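Local coordinates for protein P-granule scaffold (Caenorhabditis japonica, PDB 5W4A) that scaffolds P granules, the germ granules of nematodes, and through this N-terminal domain probably takes part in their assembly and in mRNA repression, at residues Ile8-Gly13 / Leu198-Gln203; Lys94-Leu99 / Asp107-Ala112. All coordinates share one frame; numbering follows the deposited sequence. Where two conformers were deposited one is given.

Contact 1 of 2, residues Ile8-Gly13 / Leu198-Gln203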
ATOM      1  N   ILE C   8       9.475  13.558   1.809  1.00 16.20           N
ATOM      2  CA  ILE C   8       9.648  13.423   0.367  1.00 15.40           C
ATOM      3  C   ILE C   8      10.010  14.796  -0.183  1.00 16.48           C
ATOM      4  O   ILE C   8       9.458  15.823   0.256  1.00 18.39           O
ATOM      5  CB  ILE C   8       8.372  12.877  -0.287  1.00 16.43           C
ATOM      6  CG1 ILE C   8       8.133  11.443   0.221  1.00 16.94           C
ATOM      7  CG2 ILE C   8       8.460  12.924  -1.818  1.00 15.31           C
ATOM      8  CD1 ILE C   8       6.798  10.857  -0.151  1.00 17.90           C
ATOM      9  N   VAL C   9      10.928  14.818  -1.138  1.00 16.35           N
ATOM     10  CA  VAL C   9      11.316  16.042  -1.832  1.00 15.61           C
ATOM     11  C   VAL C   9      11.254  15.776  -3.338  1.00 18.77           C
ATOM     12  O   VAL C   9      11.171  14.638  -3.803  1.00 18.00           O
ATOM     13  CB  VAL C   9      12.706  16.535  -1.408  1.00 18.31           C
ATOM     14  CG1 VAL C   9      12.746  16.794   0.096  1.00 21.63           C
ATOM     15  CG2 VAL C   9      13.774  15.531  -1.781  1.00 19.42           C
ATOM     16  N   GLU C  10      11.280  16.865  -4.113  1.00 16.16           N
ATOM     17  CA  GLU C  10      11.157  16.763  -5.553  1.00 16.85           C
ATOM     18  C   GLU C  10      12.142  17.712  -6.204  1.00 16.45           C
ATOM     19  O   GLU C  10      12.396  18.800  -5.680  1.00 18.45           O
ATOM     20  CB  GLU C  10       9.722  17.081  -5.990  1.00 17.62           C
ATOM     21  CG  GLU C  10       9.442  16.909  -7.456  1.00 20.96           C
ATOM     22  CD  GLU C  10       7.931  16.913  -7.749  1.00 27.55           C
ATOM     23  OE1 GLU C  10       7.198  16.225  -6.997  1.00 32.19           O
ATOM     24  OE2 GLU C  10       7.542  17.560  -8.739  1.00 34.79           O
ATOM     25  N   PHE C  11      12.696  17.276  -7.345  1.00 16.05           N
ATOM     26  CA  PHE C  11      13.544  18.105  -8.198  1.00 16.00           C
ATOM     27  C   PHE C  11      13.077  17.909  -9.634  1.00 17.76           C
ATOM     28  O   PHE C  11      13.268  16.836 -10.203  1.00 19.10           O
ATOM     29  CB  PHE C  11      15.018  17.719  -8.075  1.00 19.98           C
ATOM     30  CG  PHE C  11      15.574  17.846  -6.689  1.00 19.63           C
ATOM     31  CD1 PHE C  11      15.569  16.767  -5.838  1.00 21.99           C
ATOM     32  CD2 PHE C  11      16.087  19.051  -6.237  1.00 26.04           C
ATOM     33  CE1 PHE C  11      16.083  16.875  -4.541  1.00 25.20           C
ATOM     34  CE2 PHE C  11      16.619  19.146  -4.933  1.00 26.75           C
ATOM     35  CZ  PHE C  11      16.595  18.037  -4.105  1.00 26.28           C
ATOM     36  N   LEU C  12      12.458  18.933 -10.218  1.00 19.45           N
ATOM     37  CA  LEU C  12      12.104  18.925 -11.659  1.00 20.28           C
ATOM     38  C   LEU C  12      11.622  17.551 -12.185  1.00 26.22           C
ATOM     39  O   LEU C  12      12.223  16.933 -13.074  1.00 29.17           O
ATOM     40  CB  LEU C  12      13.280  19.368 -12.497  1.00 18.95           C
ATOM     41  CG  LEU C  12      12.828  19.634 -13.934  1.00 27.57           C
ATOM     42  CD1 LEU C  12      11.910  20.837 -14.006  1.00 26.83           C
ATOM     43  CD2 LEU C  12      14.037  19.821 -14.812  1.00 37.45           C
ATOM     44  N   GLY C  13      10.520  17.110 -11.645  1.00 23.04           N
ATOM     45  CA  GLY C  13       9.890  15.875 -12.077  1.00 26.51           C
ATOM     46  C   GLY C  13      10.361  14.612 -11.386  1.00 26.38           C
ATOM     47  O   GLY C  13       9.824  13.532 -11.673  1.00 26.77           O
ATOM     48  N   LEU C 198       9.248   7.179 -16.064  1.00 20.07           N
ATOM     49  CA  LEU C 198       9.397   7.838 -17.371  1.00 21.13           C
ATOM     50  C   LEU C 198       8.231   8.795 -17.660  1.00 24.90           C
ATOM     51  O   LEU C 198       8.423   9.856 -18.290  1.00 23.91           O
ATOM     52  CB  LEU C 198       9.537   6.786 -18.482  1.00 20.61           C
ATOM     53  CG  LEU C 198      10.828   5.972 -18.530  1.00 21.81           C
ATOM     54  CD1 LEU C 198      10.776   4.759 -19.427  1.00 28.26           C
ATOM     55  CD2 LEU C 198      11.983   6.900 -19.014  1.00 33.16           C
ATOM     56  N   ASN C 199       7.018   8.473 -17.205  1.00 23.04           N
ATOM     57  CA  ASN C 199       5.887   9.360 -17.453  0.55 26.35           C
ATOM     58  C   ASN C 199       6.104  10.726 -16.815  1.00 34.71           C
ATOM     59  O   ASN C 199       5.687  11.750 -17.371  1.00 33.67           O
ATOM     60  CB  ASN C 199       4.590   8.711 -16.950  0.55 27.10           C
ATOM     61  CG  ASN C 199       3.392   9.634 -17.067  0.55 33.31           C
ATOM     62  OD1 ASN C 199       2.931   9.933 -18.167  0.55 39.88           O
ATOM     63  ND2 ASN C 199       2.883  10.087 -15.932  0.55 34.54           N
ATOM     64  N   ARG C 200       6.752  10.772 -15.654  1.00 22.88           N
ATOM     65  CA  ARG C 200       7.089  12.048 -15.063  1.00 25.31           C
ATOM     66  C   ARG C 200       8.269  12.674 -15.797  1.00 23.70           C
ATOM     67  O   ARG C 200       8.263  13.878 -16.068  1.00 24.20           O
ATOM     68  CB  ARG C 200       7.419  11.901 -13.578  1.00 22.54           C
ATOM     69  CG  ARG C 200       6.265  11.442 -12.686  1.00 25.50           C
ATOM     70  CD  ARG C 200       5.168  12.534 -12.477  1.00 26.39           C
ATOM     71  NE  ARG C 200       5.673  13.874 -12.146  1.00 32.44           N
ATOM     72  CZ  ARG C 200       5.927  14.333 -10.913  1.00 35.65           C
ATOM     73  NH1 ARG C 200       5.757  13.574  -9.822  1.00 34.75           N
ATOM     74  NH2 ARG C 200       6.360  15.578 -10.764  1.00 37.24           N
ATOM     75  N   LEU C 201       9.282  11.879 -16.132  1.00 21.58           N
ATOM     76  CA  LEU C 201      10.468  12.425 -16.792  1.00 21.46           C
ATOM     77  C   LEU C 201      10.154  12.987 -18.157  1.00 26.54           C
ATOM     78  O   LEU C 201      10.778  13.965 -18.593  1.00 26.10           O
ATOM     79  CB  LEU C 201      11.523  11.349 -16.979  1.00 27.08           C
ATOM     80  CG  LEU C 201      12.493  11.039 -15.875  1.00 31.72           C
ATOM     81  CD1 LEU C 201      13.544  10.117 -16.492  1.00 26.83           C
ATOM     82  CD2 LEU C 201      13.139  12.291 -15.290  1.00 25.32           C
ATOM     83  N   ASP C 202       9.266  12.334 -18.894  1.00 25.26           N
ATOM     84  CA  ASP C 202       8.974  12.821 -20.231  1.00 25.04           C
ATOM     85  C   ASP C 202       8.555  14.292 -20.215  1.00 35.73           C
ATOM     86  O   ASP C 202       8.717  14.974 -21.231  1.00 35.78           O
ATOM     87  CB  ASP C 202       7.903  11.953 -20.877  1.00 27.64           C
ATOM     88  CG  ASP C 202       8.443  10.616 -21.367  1.00 29.44           C
ATOM     89  OD1 ASP C 202       9.649  10.489 -21.700  1.00 29.18           O
ATOM     90  OD2 ASP C 202       7.622   9.677 -21.451  1.00 30.42           O
ATOM     91  N   GLN C 203       8.056  14.811 -19.085  1.00 37.59           N
ATOM     92  CA  GLN C 203       7.605  16.205 -19.004  1.00 34.21           C
ATOM     93  C   GLN C 203       8.665  17.195 -18.533  1.00 45.67           C
ATOM     94  O   GLN C 203       8.453  18.409 -18.668  1.00 46.82           O
ATOM     95  CB  GLN C 203       6.397  16.305 -18.076  1.00 43.97           C
ATOM     96  CG  GLN C 203       5.229  15.493 -18.557  1.00 36.23           C
ATOM     97  CD  GLN C 203       4.735  15.934 -19.950  1.00 46.95           C
ATOM     98  OE1 GLN C 203       4.777  17.124 -20.295  1.00 45.73           O
ATOM     99  NE2 GLN C 203       4.274  14.972 -20.754  1.00 48.51           N
TER

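Contact 2 of 2, residues Lys94-Leu99 / Asp107-Ala112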
ATOM      1  N   LYS C  94      28.887   3.259  11.403  1.00 32.84           N
ATOM      2  CA  LYS C  94      29.821   4.380  11.486  1.00 39.57           C
ATOM      3  C   LYS C  94      29.081   5.706  11.573  1.00 45.03           C
ATOM      4  O   LYS C  94      29.417   6.558  12.404  1.00 33.96           O
ATOM      5  CB  LYS C  94      30.772   4.384  10.281  1.00 45.01           C
ATOM      6  CG  LYS C  94      31.583   5.697  10.086  1.00 53.33           C
ATOM      7  CD  LYS C  94      32.193   5.834   8.679  1.00 67.16           C
ATOM      8  CE  LYS C  94      33.311   4.824   8.434  1.00 65.32           C
ATOM      9  NZ  LYS C  94      34.176   5.214   7.280  1.00 61.99           N
ATOM     10  N   ARG C  95      28.103   5.925  10.681  1.00 31.78           N
ATOM     11  CA  ARG C  95      27.368   7.185  10.694  1.00 32.22           C
ATOM     12  C   ARG C  95      26.601   7.348  12.003  1.00 26.50           C
ATOM     13  O   ARG C  95      26.500   8.458  12.537  1.00 28.38           O
ATOM     14  CB  ARG C  95      26.403   7.255   9.502  1.00 25.74           C
ATOM     15  CG  ARG C  95      27.095   7.217   8.147  1.00 26.73           C
ATOM     16  CD  ARG C  95      27.839   8.489   7.847  1.00 29.28           C
ATOM     17  NE  ARG C  95      28.645   8.300   6.641  1.00 33.34           N
ATOM     18  CZ  ARG C  95      29.187   9.276   5.928  1.00 28.75           C
ATOM     19  NH1 ARG C  95      29.031  10.543   6.273  1.00 30.69           N
ATOM     20  NH2 ARG C  95      29.887   8.973   4.842  1.00 32.34           N
ATOM     21  N   ASN C  96      26.050   6.251  12.525  1.00 27.11           N
ATOM     22  CA  ASN C  96      25.300   6.328  13.772  1.00 23.55           C
ATOM     23  C   ASN C  96      26.220   6.680  14.936  1.00 32.34           C
ATOM     24  O   ASN C  96      25.861   7.489  15.794  1.00 26.90           O
ATOM     25  CB  ASN C  96      24.566   5.021  14.018  1.00 27.62           C
ATOM     26  CG  ASN C  96      23.251   5.228  14.746  1.00 27.47           C
ATOM     27  OD1 ASN C  96      22.575   6.245  14.551  1.00 24.53           O
ATOM     28  ND2 ASN C  96      22.869   4.267  15.561  1.00 35.40           N
ATOM     29  N   GLN C  97      27.420   6.099  14.971  1.00 31.65           N
ATOM     30  CA  GLN C  97      28.372   6.454  16.025  1.00 38.81           C
ATOM     31  C   GLN C  97      28.702   7.945  15.991  1.00 28.95           C
ATOM     32  O   GLN C  97      28.754   8.603  17.042  1.00 37.54           O
ATOM     33  CB  GLN C  97      29.642   5.611  15.886  1.00 41.81           C
ATOM     34  CG  GLN C  97      30.785   6.041  16.809  1.00 55.98           C
ATOM     35  CD  GLN C  97      32.053   5.268  16.540  1.00 74.60           C
ATOM     36  OE1 GLN C  97      32.013   4.136  16.055  1.00 79.55           O
ATOM     37  NE2 GLN C  97      33.192   5.881  16.835  1.00 88.00           N
ATOM     38  N   ASP C  98      28.915   8.497  14.788  1.00 32.20           N
ATOM     39  CA  ASP C  98      29.204   9.921  14.607  1.00 39.47           C
ATOM     40  C   ASP C  98      28.100  10.808  15.171  1.00 47.26           C
ATOM     41  O   ASP C  98      28.363  11.923  15.637  1.00 39.97           O
ATOM     42  CB  ASP C  98      29.356  10.230  13.116  1.00 48.00           C
ATOM     43  CG  ASP C  98      30.764  10.578  12.709  1.00 64.06           C
ATOM     44  OD1 ASP C  98      31.674  10.587  13.565  1.00 61.70           O
ATOM     45  OD2 ASP C  98      30.939  10.848  11.499  1.00 61.65           O
ATOM     46  N   LEU C  99      26.845  10.376  15.052  1.00 30.84           N
ATOM     47  CA  LEU C  99      25.737  11.221  15.471  1.00 28.12           C
ATOM     48  C   LEU C  99      25.644  11.328  16.991  1.00 23.50           C
ATOM     49  O   LEU C  99      25.091  12.315  17.497  1.00 26.66           O
ATOM     50  CB  LEU C  99      24.418  10.681  14.906  1.00 23.25           C
ATOM     51  CG  LEU C  99      24.150  10.785  13.406  1.00 26.03           C
ATOM     52  CD1 LEU C  99      22.862  10.072  13.108  1.00 27.50           C
ATOM     53  CD2 LEU C  99      24.047  12.237  12.952  1.00 29.71           C
ATOM     54  N   ASP C 107      16.471   6.229  14.356  1.00 19.93           N
ATOM     55  CA  ASP C 107      15.333   5.733  15.130  1.00 17.88           C
ATOM     56  C   ASP C 107      15.193   4.210  15.088  1.00 24.49           C
ATOM     57  O   ASP C 107      14.464   3.651  15.916  1.00 25.96           O
ATOM     58  CB  ASP C 107      14.001   6.385  14.695  1.00 19.05           C
ATOM     59  CG  ASP C 107      13.713   6.255  13.199  1.00 25.58           C
ATOM     60  OD1 ASP C 107      14.642   6.289  12.387  1.00 39.71           O
ATOM     61  OD2 ASP C 107      12.538   6.153  12.865  1.00 29.40           O
ATOM     62  N   LEU C 108      15.857   3.533  14.156  1.00 20.34           N
ATOM     63  CA  LEU C 108      15.828   2.074  14.098  1.00 24.24           C
ATOM     64  C   LEU C 108      17.111   1.459  14.643  1.00 31.03           C
ATOM     65  O   LEU C 108      17.445   0.326  14.289  1.00 31.98           O
ATOM     66  CB  LEU C 108      15.569   1.592  12.672  1.00 21.45           C
ATOM     67  CG  LEU C 108      14.270   2.070  12.009  1.00 23.19           C
ATOM     68  CD1 LEU C 108      14.067   1.476  10.594  1.00 26.20           C
ATOM     69  CD2 LEU C 108      13.074   1.822  12.899  1.00 24.88           C
ATOM     70  N   SER C 109      17.814   2.186  15.506  1.00 24.81           N
ATOM     71  CA  SER C 109      19.058   1.723  16.106  1.00 28.71           C
ATOM     72  C   SER C 109      18.927   0.403  16.856  1.00 45.81           C
ATOM     73  O   SER C 109      19.955  -0.193  17.175  1.00 39.79           O
ATOM     74  CB  SER C 109      19.589   2.795  17.067  1.00 37.56           C
ATOM     75  OG  SER C 109      20.215   3.855  16.361  1.00 27.54           O
ATOM     76  N   ILE C 110      17.712  -0.072  17.160  1.00 37.57           N
ATOM     77  CA  ILE C 110      17.600  -1.372  17.827  1.00 39.42           C
ATOM     78  C   ILE C 110      18.102  -2.495  16.927  1.00 48.14           C
ATOM     79  O   ILE C 110      18.595  -3.517  17.421  1.00 54.59           O
ATOM     80  CB  ILE C 110      16.161  -1.656  18.298  1.00 39.60           C
ATOM     81  CG1 ILE C 110      15.181  -1.717  17.123  1.00 35.77           C
ATOM     82  CG2 ILE C 110      15.748  -0.656  19.359  1.00 50.25           C
ATOM     83  CD1 ILE C 110      13.829  -2.272  17.525  1.00 52.15           C
ATOM     84  N   LEU C 111      17.974  -2.343  15.606  1.00 47.86           N
ATOM     85  CA  LEU C 111      18.560  -3.301  14.673  1.00 52.21           C
ATOM     86  C   LEU C 111      20.044  -3.503  14.951  1.00 66.19           C
ATOM     87  O   LEU C 111      20.490  -4.613  15.264  1.00 70.37           O
ATOM     88  CB  LEU C 111      18.373  -2.822  13.235  1.00 50.83           C
ATOM     89  CG  LEU C 111      17.021  -3.062  12.584  1.00 48.86           C
ATOM     90  CD1 LEU C 111      16.997  -2.357  11.230  1.00 43.22           C
ATOM     91  CD2 LEU C 111      16.745  -4.556  12.421  1.00 46.80           C
ATOM     92  N   ALA C 112      20.825  -2.430  14.804  1.00 76.55           N
ATOM     93  CA  ALA C 112      22.256  -2.425  15.087  1.00 82.57           C
ATOM     94  C   ALA C 112      22.579  -2.655  16.563  1.00 78.62           C
ATOM     95  O   ALA C 112      23.766  -2.703  16.906  1.00 87.65           O
ATOM     96  CB  ALA C 112      22.858  -1.093  14.628  1.00 69.67           C
TER

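Contact 1 of 2, residues Ile8-Gly13 / Leu198-Gln203
Glu10 OE2 accepts a hydrogen bond from Arg200 NH2 at 3.1 Å, and the pair forms a salt bridge. The bond is moderately bent, with 144° at the hydrogen. The oxygen lies close to the guanidinium plane, at its edge. NH2 meets this oxygen from above the carboxylate plane, and the two planes are 65° apart. Glu10 OE1 stays farther off, 3.9 Å from Arg200 NH2, so the pairing is single and not bidentate. Glu10 reaches across because CG stands anti to the backbone N (chi1 -176°) and the chain runs on extended. Arg200 instead bends at chi2 and chi3. This fold of the chain sets one guanidinium face over Gly13 O, which lies 4.0 Å from the plane above the group's centre. Gly13 O also touches Arg200 CB at 3.5 Å. Gly13 itself has a positive phi, where a CB would probably collide with the carbonyl oxygen of Leu12. Leu12 O hydrogen-bonds to Thr204 OG1. The contact thus joins the turn of the two-stranded antiparallel sheet, strands 9-11 and 14-16, to the C-terminal end of helix 187-201. Leu201 adds to this by packing on Ile14 and on Leu208 of helix 206-213.

Contact 2 of 2, residues Lys94-Leu99 / Asp107-Ala112
Asn96 points its amide from helix 89-100 at the hydroxyl of Ser109, with little overlap beyond the polar ends. Asn96 ND2 donates to Ser109 OG at 2.8 Å, with 152° at the hydrogen. The hydroxyl oxygen sits slightly off the amide plane, tilted by 18°. Ser109 presents OG with the oxygen anti to its own carbonyl carbon, beside the backbone N (chi1 -78°). Ser109 CB stays back, 3.9 Å from Asn96 ND2. Both side chains are buried, and their polar atoms have further partners. Ser109 OG also bonds to His106 O and Thr105 OG1, while Asn96 OD1 bonds to His106 N and Thr105 OG1. Both ends of the amide are therefore used, which would fix its rotation. With an alanine here, Ser109 OG, His106 N and Thr105 OG1 would each probably lose one partner, and the loop would be held less firmly to the helix. Met78 of helix 71-84 packs against Asn96. Ser109 lies in a type I beta turn from Leu108 to Leu111, closed by a bond from Leu111 N to Leu108 O at 3.0 Å. This is a buried asparagine tying the connection before helix 116-131 to helix 89-100, through a type I turn, in a largely helical domain.

From the N terminus, the chain first passes through strand 9-11 and its turn, the early half of contact 1. It then runs through the helices up to 89-100, where contact 2 begins. That contact closes a short loop, with 7 residues between its segments, and brings the linker before helix 116-131 back onto helix 89-100. The chain continues to helix 187-201, whose end closes contact 1 across 184 intervening residues. The small loop therefore lies wholly within the large one, and the two do not cross. Contact 1 ties the N-terminal hairpin to the C-terminal helices; contact 2 is local. Their centres are 31 Å apart, on opposite sides of the chain's centre.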